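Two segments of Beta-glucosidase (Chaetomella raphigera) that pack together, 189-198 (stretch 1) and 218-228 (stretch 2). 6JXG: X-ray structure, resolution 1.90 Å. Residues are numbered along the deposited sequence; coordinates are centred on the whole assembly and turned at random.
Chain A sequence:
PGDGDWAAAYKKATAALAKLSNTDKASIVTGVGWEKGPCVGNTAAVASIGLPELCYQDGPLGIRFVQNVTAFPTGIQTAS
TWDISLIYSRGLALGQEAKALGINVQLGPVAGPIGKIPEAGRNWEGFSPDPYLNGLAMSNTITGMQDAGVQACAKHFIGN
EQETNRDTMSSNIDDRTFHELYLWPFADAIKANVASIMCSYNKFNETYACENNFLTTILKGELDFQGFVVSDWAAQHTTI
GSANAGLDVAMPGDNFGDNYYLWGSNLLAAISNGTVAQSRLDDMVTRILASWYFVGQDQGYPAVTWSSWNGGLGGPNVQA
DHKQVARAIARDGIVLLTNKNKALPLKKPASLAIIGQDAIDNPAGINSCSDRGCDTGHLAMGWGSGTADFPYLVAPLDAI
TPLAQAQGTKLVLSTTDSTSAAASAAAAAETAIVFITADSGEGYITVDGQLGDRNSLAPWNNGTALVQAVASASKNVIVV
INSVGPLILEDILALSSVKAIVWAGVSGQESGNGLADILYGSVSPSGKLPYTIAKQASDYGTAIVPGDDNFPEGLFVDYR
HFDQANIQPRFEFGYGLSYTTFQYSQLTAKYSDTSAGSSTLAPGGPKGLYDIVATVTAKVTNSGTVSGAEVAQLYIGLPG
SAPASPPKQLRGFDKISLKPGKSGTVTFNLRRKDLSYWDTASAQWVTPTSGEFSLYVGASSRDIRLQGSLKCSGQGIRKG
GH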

# COMPACT_ATOMS: atom_id res chain seq x y z
N ALA A 189 5.92 -6.93 8.58
CA ALA A 189 4.56 -7.25 8.97
C ALA A 189 4.49 -8.32 10.04
O ALA A 189 3.80 -8.19 11.02
CB ALA A 189 3.76 -7.63 7.77
N ILE A 190 5.20 -9.40 9.84
CA ILE A 190 5.34 -10.43 10.85
C ILE A 190 5.93 -9.94 12.18
O ILE A 190 5.38 -10.28 13.26
CB ILE A 190 6.13 -11.61 10.27
CG1 ILE A 190 5.31 -12.23 9.11
CG2 ILE A 190 6.44 -12.62 11.33
CD1 ILE A 190 6.02 -13.22 8.18
N LYS A 191 7.02 -9.20 12.14
CA LYS A 191 7.57 -8.52 13.35
C LYS A 191 6.54 -7.66 14.04
O LYS A 191 6.49 -7.61 15.26
CB LYS A 191 8.78 -7.68 12.93
CG LYS A 191 9.40 -6.84 14.05
CD LYS A 191 10.15 -7.78 15.01
CE LYS A 191 10.83 -7.03 16.20
NZ LYS A 191 10.01 -5.94 16.76
N ALA A 192 5.65 -6.99 13.30
CA ALA A 192 4.62 -6.23 13.94
C ALA A 192 3.41 -7.10 14.43
O ALA A 192 2.36 -6.60 14.62
CB ALA A 192 4.12 -5.15 13.00
N ASN A 193 3.55 -8.42 14.42
CA ASN A 193 2.53 -9.37 14.99
C ASN A 193 1.27 -9.42 14.19
O ASN A 193 0.19 -9.67 14.69
CB ASN A 193 2.24 -9.09 16.45
CG ASN A 193 3.43 -9.47 17.33
OD1 ASN A 193 4.06 -10.51 17.14
ND2 ASN A 193 3.76 -8.60 18.25
N VAL A 194 1.42 -9.20 12.89
CA VAL A 194 0.27 -9.48 11.98
C VAL A 194 -0.39 -10.84 12.25
O VAL A 194 0.25 -11.90 12.38
CB VAL A 194 0.59 -9.25 10.50
CG1 VAL A 194 1.27 -10.45 9.90
CG2 VAL A 194 -0.68 -8.91 9.69
N ALA A 195 -1.72 -10.80 12.35
CA ALA A 195 -2.49 -12.02 12.72
C ALA A 195 -2.54 -13.09 11.65
O ALA A 195 -2.63 -14.31 11.95
CB ALA A 195 -3.91 -11.60 13.13
N SER A 196 -2.55 -12.64 10.38
CA SER A 196 -2.74 -13.55 9.23
C SER A 196 -2.00 -13.04 7.99
O SER A 196 -1.66 -11.85 7.89
CB SER A 196 -4.24 -13.77 8.90
OG SER A 196 -4.83 -12.59 8.44
N ILE A 197 -1.73 -13.95 7.08
CA ILE A 197 -1.12 -13.61 5.81
C ILE A 197 -1.87 -14.39 4.77
O ILE A 197 -2.27 -15.53 5.01
CB ILE A 197 0.38 -14.05 5.80
CG1 ILE A 197 1.22 -13.14 6.75
CG2 ILE A 197 0.91 -14.06 4.40
CD1 ILE A 197 2.58 -13.69 7.03
N MET A 198 -2.14 -13.77 3.63
CA MET A 198 -2.89 -14.43 2.58
C MET A 198 -1.91 -14.87 1.48
O MET A 198 -1.09 -14.05 1.01
CB MET A 198 -3.88 -13.44 1.96
CG MET A 198 -4.82 -14.02 0.91
SD MET A 198 -5.85 -12.83 0.04
CE MET A 198 -6.91 -12.32 1.40
N ILE A 218 9.56 -20.53 4.71
CA ILE A 218 9.89 -19.11 4.81
C ILE A 218 9.03 -18.40 5.87
O ILE A 218 9.56 -17.88 6.84
CB ILE A 218 9.72 -18.39 3.47
CG1 ILE A 218 10.55 -19.07 2.35
CG2 ILE A 218 10.02 -16.91 3.64
CD1 ILE A 218 12.02 -19.24 2.70
N LEU A 219 7.70 -18.38 5.69
CA LEU A 219 6.86 -17.63 6.64
C LEU A 219 6.98 -18.23 8.06
O LEU A 219 7.30 -17.49 9.04
CB LEU A 219 5.39 -17.68 6.20
CG LEU A 219 4.84 -16.60 5.23
CD1 LEU A 219 5.73 -15.49 4.77
CD2 LEU A 219 3.62 -17.01 4.39
N LYS A 220 6.66 -19.51 8.19
CA LYS A 220 6.61 -20.12 9.52
C LYS A 220 7.97 -20.55 10.07
O LYS A 220 8.09 -20.69 11.31
CB LYS A 220 5.64 -21.29 9.51
CG LYS A 220 4.23 -20.85 9.06
CD LYS A 220 3.22 -21.95 8.95
CE LYS A 220 1.81 -21.39 8.81
NZ LYS A 220 0.85 -22.50 8.65
N GLY A 221 8.94 -20.80 9.19
CA GLY A 221 10.31 -21.24 9.59
C GLY A 221 11.24 -20.04 9.77
O GLY A 221 11.47 -19.58 10.89
N GLU A 222 11.71 -19.49 8.65
CA GLU A 222 12.67 -18.42 8.65
C GLU A 222 12.14 -17.24 9.46
O GLU A 222 12.86 -16.69 10.21
CB GLU A 222 13.05 -17.90 7.26
CG GLU A 222 13.74 -18.83 6.34
CD GLU A 222 14.48 -18.13 5.16
OE1 GLU A 222 15.20 -18.88 4.48
OE2 GLU A 222 14.32 -16.92 4.93
N LEU A 223 10.90 -16.88 9.23
CA LEU A 223 10.33 -15.72 9.83
C LEU A 223 9.49 -16.03 11.14
O LEU A 223 9.01 -15.10 11.78
CB LEU A 223 9.56 -14.92 8.79
CG LEU A 223 10.38 -14.41 7.57
CD1 LEU A 223 9.49 -13.69 6.61
CD2 LEU A 223 11.49 -13.49 8.08
N ASP A 224 9.36 -17.32 11.51
CA ASP A 224 8.74 -17.71 12.76
C ASP A 224 7.37 -17.10 12.97
O ASP A 224 6.99 -16.73 14.10
CB ASP A 224 9.69 -17.35 13.88
CG ASP A 224 9.44 -18.16 15.16
OD1 ASP A 224 9.72 -17.59 16.23
OD2 ASP A 224 8.90 -19.27 15.07
N PHE A 225 6.60 -17.06 11.89
CA PHE A 225 5.29 -16.50 11.92
C PHE A 225 4.38 -17.38 12.81
O PHE A 225 4.28 -18.62 12.59
CB PHE A 225 4.78 -16.44 10.49
CG PHE A 225 3.34 -16.01 10.36
CD1 PHE A 225 2.88 -14.79 10.88
CD2 PHE A 225 2.44 -16.80 9.63
CE1 PHE A 225 1.54 -14.39 10.69
CE2 PHE A 225 1.10 -16.41 9.53
CZ PHE A 225 0.67 -15.21 10.02
N GLN A 226 3.70 -16.75 13.75
CA GLN A 226 2.85 -17.46 14.73
C GLN A 226 1.35 -17.47 14.39
O GLN A 226 0.63 -18.29 14.96
CB GLN A 226 3.05 -16.90 16.13
CG GLN A 226 4.48 -16.97 16.65
CD GLN A 226 4.89 -18.39 16.86
OE1 GLN A 226 4.18 -19.16 17.54
NE2 GLN A 226 6.00 -18.80 16.26
N GLY A 227 0.91 -16.63 13.44
CA GLY A 227 -0.44 -16.65 12.96
C GLY A 227 -0.76 -17.70 11.90
O GLY A 227 -0.09 -18.75 11.75
N PHE A 228 -1.75 -17.38 11.09
CA PHE A 228 -2.32 -18.32 10.19
C PHE A 228 -2.29 -17.75 8.76
O PHE A 228 -2.30 -16.54 8.56
CB PHE A 228 -3.71 -18.76 10.59
CG PHE A 228 -4.75 -17.75 10.41
CD1 PHE A 228 -5.52 -17.71 9.25
CD2 PHE A 228 -5.04 -16.84 11.46
CE1 PHE A 228 -6.51 -16.78 9.09
CE2 PHE A 228 -6.04 -15.93 11.33
CZ PHE A 228 -6.83 -15.89 10.15

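Both stretches follow the same plan: the end of a helix, a tight turn, then a short strand. In stretch 1 the helix runs through Lys 191, Ala 192 is the first residue to leave helical geometry, and strand begins at Ser 196. In stretch 2 the helix, widened into a pi-type turn over its last residues, gives way at Asp 224, which has positive phi (52°). Asn 193 also has positive phi, and both turns are tied by backbone hydrogen bonds, among them Val 194 N to Ala 189 O (3.2 Å) and Phe 225 N to Leu 219 O (3.0 Å).

The chains come together in one parallel bridge, Ser 196 with Phe 228, at a CA-CA distance of 4.9 Å. Phe 228 supplies both backbone hydrogen bonds: its N gives a weak one to Ala 195 O at 3.3 Å, and its O accepts a stronger one from Ile 197 N at 3.0 Å. The same two carbonyls also draw CA-H...O contacts, Gly 227 CA to Ala 195 O at 3.4 Å and Ser 196 CA to Phe 228 O at 3.1 Å. Glycine suits this close approach, because an ideal CB on Gly 227 would lie 2.1 Å from Ala 195 O, a clash.

Ser 196 and Phe 228 send their side chains to the same face of the sheet. There Ser 196 CB sits over the Phe 228 ring, 3.7 Å from its centroid, in a CH-pi contact, while the serine OG is hydrogen-bonded elsewhere in the structure.

The apolar packing gathers around Phe 225. Its CA-to-CB bond points sideways, but with chi1 in t the ring comes nearer to stretch 1. Ile 197 CD1 lies over one face, 3.7 Å from the ring centroid and only 6° off the normal, so a methyl C-H can meet the pi cloud almost squarely. The ring edge meets backbone instead: Val 194 O is 3.3 Å from Phe 225 CE1, bringing a carbonyl oxygen to the electropositive rim of the aromatic.

Ile 190, on the helix, points toward stretch 2 and reaches three partners: its CG1 lies 3.9 Å from Phe 225 CD1, and its CD1 is 3.8 Å from Leu 223 CD1 and 4.1 Å from Leu 219 CD1. Leu 219 also meets the strand, its CD2 4.0 Å from Ile 197 CG2. Ile 190 and Ile 197 thus pack against the Phe 225 ring, and the leucines against the isoleucines.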